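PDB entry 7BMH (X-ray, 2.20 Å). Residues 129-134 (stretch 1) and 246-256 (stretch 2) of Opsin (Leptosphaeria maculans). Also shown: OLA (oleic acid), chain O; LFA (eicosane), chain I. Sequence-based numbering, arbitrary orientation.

Stretch 1 129-134: YRQVYY
Stretch 2, residues 246-256: LADGARKIGVD

An arginine held extended can bind a turn between two helices by donating from both terminal nitrogens to one backbone carbonyl, and this opsin offers a compact example. Residues 129-132 belong to a β-strand that begins earlier in the chain, with Arg 130 at phi/psi -117/132°. In the second stretch, a helix with a wide pi-type turn at 246-249 gives way to a loop: Arg 251 adopts positive phi (58/37°), Lys 252 N donates to Leu 246 O at 2.8 Å, and Gly 254 (-74/178°) occupies the N-cap position of the next helix, which starts at Val 255 (-60/-43°).

Arg 130 dominates the contact. Its CA-to-CB bond points toward the loop, and chi1 to chi3 are all t (-170°, 178°, 171°), with chi4 at 110°, so the guanidinium is carried to the full reach of the chain. There Arg 130 NH1 and NH2 both donate to Ile 253 O, each at 3.0 Å and with N-H...O angles of 141° and 142°; the acceptor lies at the guanidinium edge, near its plane, shared almost symmetrically. Ala 247 O lies over one face and Val 255 CG2 over the opposite face, the latter 4.2 Å from Arg 130 CZ.

Val 255 covers the next largest area. It is in the t rotamer (chi1 176°) and directed toward the strand; Val 255 CG1 lies 4.0 Å from Tyr 133 CE2, an apolar contact, and 3.9 Å from Gln 131 OE1. The nearest CA atoms across the stretches, 7.3 Å apart, belong to Gln 131 and Val 255. Tyr 133 and Gln 131 start sideways, both with chi1 m (-83° and -76°), yet their ends approach the valine.

Arg 251, chi1 m (-69°), meets the aliphatic part of Arg 130, CD to CD at 3.9 Å, while its guanidinium is hydrogen-bonded elsewhere in the structure.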

# COMPACT_ATOMS: atom_id res chain seq x y z
N TYR A 129 0.54 -23.47 9.21
CA TYR A 129 -0.33 -22.40 9.71
C TYR A 129 0.45 -21.09 9.62
O TYR A 129 1.42 -20.89 10.37
CB TYR A 129 -0.78 -22.66 11.14
CG TYR A 129 -1.76 -23.81 11.31
CD1 TYR A 129 -3.13 -23.60 11.16
CD2 TYR A 129 -1.31 -25.09 11.63
CE1 TYR A 129 -4.03 -24.65 11.32
CE2 TYR A 129 -2.21 -26.14 11.79
CZ TYR A 129 -3.56 -25.91 11.63
OH TYR A 129 -4.44 -26.96 11.79
N ARG A 130 0.04 -20.20 8.73
CA ARG A 130 0.73 -18.93 8.52
C ARG A 130 -0.19 -17.78 8.88
O ARG A 130 -1.34 -17.75 8.44
CB ARG A 130 1.22 -18.79 7.08
CG ARG A 130 2.14 -17.61 6.88
CD ARG A 130 2.66 -17.49 5.46
NE ARG A 130 3.35 -16.21 5.30
CZ ARG A 130 4.66 -16.08 5.14
NH1 ARG A 130 5.18 -14.86 5.01
NH2 ARG A 130 5.44 -17.14 5.08
N GLN A 131 0.32 -16.84 9.67
CA GLN A 131 -0.42 -15.62 9.96
C GLN A 131 -0.65 -14.82 8.69
O GLN A 131 0.29 -14.57 7.92
CB GLN A 131 0.34 -14.76 10.96
CG GLN A 131 0.31 -15.21 12.41
CD GLN A 131 1.14 -14.29 13.30
OE1 GLN A 131 2.26 -13.91 12.94
NE2 GLN A 131 0.60 -13.93 14.46
N VAL A 132 -1.88 -14.36 8.47
CA VAL A 132 -2.15 -13.39 7.41
C VAL A 132 -2.72 -12.14 8.06
O VAL A 132 -3.70 -12.19 8.82
CB VAL A 132 -3.06 -13.96 6.29
CG1 VAL A 132 -3.50 -15.38 6.59
CG2 VAL A 132 -4.23 -13.03 5.97
N TYR A 133 -2.07 -11.01 7.77
CA TYR A 133 -2.33 -9.74 8.44
C TYR A 133 -3.35 -8.97 7.62
O TYR A 133 -3.03 -8.07 6.86
CB TYR A 133 -1.03 -8.96 8.59
CG TYR A 133 -0.22 -9.37 9.79
CD1 TYR A 133 -0.14 -8.54 10.90
CD2 TYR A 133 0.46 -10.58 9.83
CE1 TYR A 133 0.58 -8.90 12.01
CE2 TYR A 133 1.20 -10.95 10.94
CZ TYR A 133 1.25 -10.10 12.03
OH TYR A 133 1.95 -10.42 13.16
N TYR A 134 -4.62 -9.36 7.76
CA TYR A 134 -5.64 -8.73 6.94
C TYR A 134 -5.88 -7.27 7.32
O TYR A 134 -6.56 -6.56 6.55
CB TYR A 134 -6.94 -9.52 7.02
CG TYR A 134 -7.62 -9.54 8.35
CD1 TYR A 134 -8.50 -8.52 8.72
CD2 TYR A 134 -7.41 -10.58 9.25
CE1 TYR A 134 -9.14 -8.53 9.95
CE2 TYR A 134 -8.03 -10.61 10.48
CZ TYR A 134 -8.91 -9.58 10.83
OH TYR A 134 -9.54 -9.60 12.05
N LEU A 246 6.03 -13.32 -2.91
CA LEU A 246 7.03 -13.96 -2.07
C LEU A 246 6.46 -14.40 -0.72
O LEU A 246 6.92 -15.40 -0.16
CB LEU A 246 8.21 -13.01 -1.83
CG LEU A 246 9.05 -12.61 -3.04
CD1 LEU A 246 10.07 -11.55 -2.64
CD2 LEU A 246 9.76 -13.82 -3.61
N ALA A 247 5.49 -13.67 -0.19
CA ALA A 247 4.93 -14.00 1.11
C ALA A 247 3.73 -14.92 0.96
O ALA A 247 3.88 -16.14 1.03
CB ALA A 247 4.56 -12.73 1.87
N ASP A 248 2.53 -14.35 0.76
CA ASP A 248 1.33 -15.17 0.59
C ASP A 248 1.51 -16.18 -0.54
O ASP A 248 1.07 -17.34 -0.42
CB ASP A 248 0.12 -14.30 0.28
CG ASP A 248 -0.07 -13.18 1.27
OD1 ASP A 248 0.90 -12.42 1.49
OD2 ASP A 248 -1.20 -13.05 1.80
N GLY A 249 2.11 -15.76 -1.64
CA GLY A 249 2.14 -16.57 -2.84
C GLY A 249 2.93 -17.84 -2.67
O GLY A 249 2.36 -18.93 -2.64
N ALA A 250 4.25 -17.71 -2.54
CA ALA A 250 5.15 -18.85 -2.50
C ALA A 250 5.73 -19.12 -1.12
O ALA A 250 6.38 -20.16 -0.94
CB ALA A 250 6.30 -18.66 -3.50
N ARG A 251 5.53 -18.23 -0.16
CA ARG A 251 6.05 -18.42 1.20
C ARG A 251 7.57 -18.59 1.19
O ARG A 251 8.12 -19.37 1.97
CB ARG A 251 5.36 -19.60 1.89
CG ARG A 251 3.89 -19.34 2.24
CD ARG A 251 3.29 -20.46 3.08
NE ARG A 251 3.32 -21.75 2.38
CZ ARG A 251 2.49 -22.08 1.39
NH1 ARG A 251 1.56 -21.23 0.98
NH2 ARG A 251 2.61 -23.27 0.82
N LYS A 252 8.25 -17.85 0.31
CA LYS A 252 9.71 -17.83 0.25
C LYS A 252 10.34 -16.96 1.32
O LYS A 252 11.55 -17.06 1.55
CB LYS A 252 10.18 -17.35 -1.13
CG LYS A 252 9.93 -18.35 -2.26
N ILE A 253 9.57 -16.09 1.97
CA ILE A 253 10.04 -15.32 3.11
C ILE A 253 9.08 -15.55 4.28
O ILE A 253 7.88 -15.77 4.09
CB ILE A 253 10.17 -13.81 2.77
CG1 ILE A 253 8.81 -13.20 2.46
CG2 ILE A 253 11.08 -13.62 1.59
CD1 ILE A 253 8.88 -11.72 2.20
N GLY A 254 9.63 -15.51 5.49
CA GLY A 254 8.82 -15.70 6.67
C GLY A 254 7.98 -14.47 6.96
O GLY A 254 8.04 -13.45 6.28
N VAL A 255 7.18 -14.59 8.03
CA VAL A 255 6.36 -13.46 8.47
C VAL A 255 7.23 -12.26 8.83
O VAL A 255 6.91 -11.12 8.48
CB VAL A 255 5.46 -13.89 9.64
CG1 VAL A 255 4.67 -12.70 10.19
CG2 VAL A 255 4.51 -14.99 9.20
N ASP A 256 8.34 -12.49 9.52
CA ASP A 256 9.25 -11.40 9.87
C ASP A 256 9.74 -10.68 8.61
O ASP A 256 9.72 -9.45 8.54
CB ASP A 256 10.46 -11.92 10.66
CG ASP A 256 10.10 -12.37 12.09
OD1 ASP A 256 9.38 -11.64 12.79
OD2 ASP A 256 10.57 -13.45 12.52
C1 OLA O . -12.93 -10.38 12.31
O1 OLA O . -12.28 -11.38 11.93
O2 OLA O . -13.36 -10.24 13.47
C2 OLA O . -13.24 -9.30 11.28
C3 OLA O . -12.90 -7.89 11.67
C4 OLA O . -13.15 -6.90 10.53
C5 OLA O . -13.09 -5.43 10.92
C6 OLA O . -13.37 -4.48 9.78
C7 OLA O . -13.60 -3.03 10.18
C8 OLA O . -12.43 -2.36 10.84
C14 LFA I . -13.30 -5.26 5.44
C15 LFA I . -12.39 -6.48 5.39
C16 LFA I . -12.88 -7.58 6.33
C17 LFA I . -11.72 -8.53 6.64
C18 LFA I . -12.19 -9.98 6.72
C19 LFA I . -11.23 -10.79 7.58
C20 LFA I . -11.81 -12.18 7.85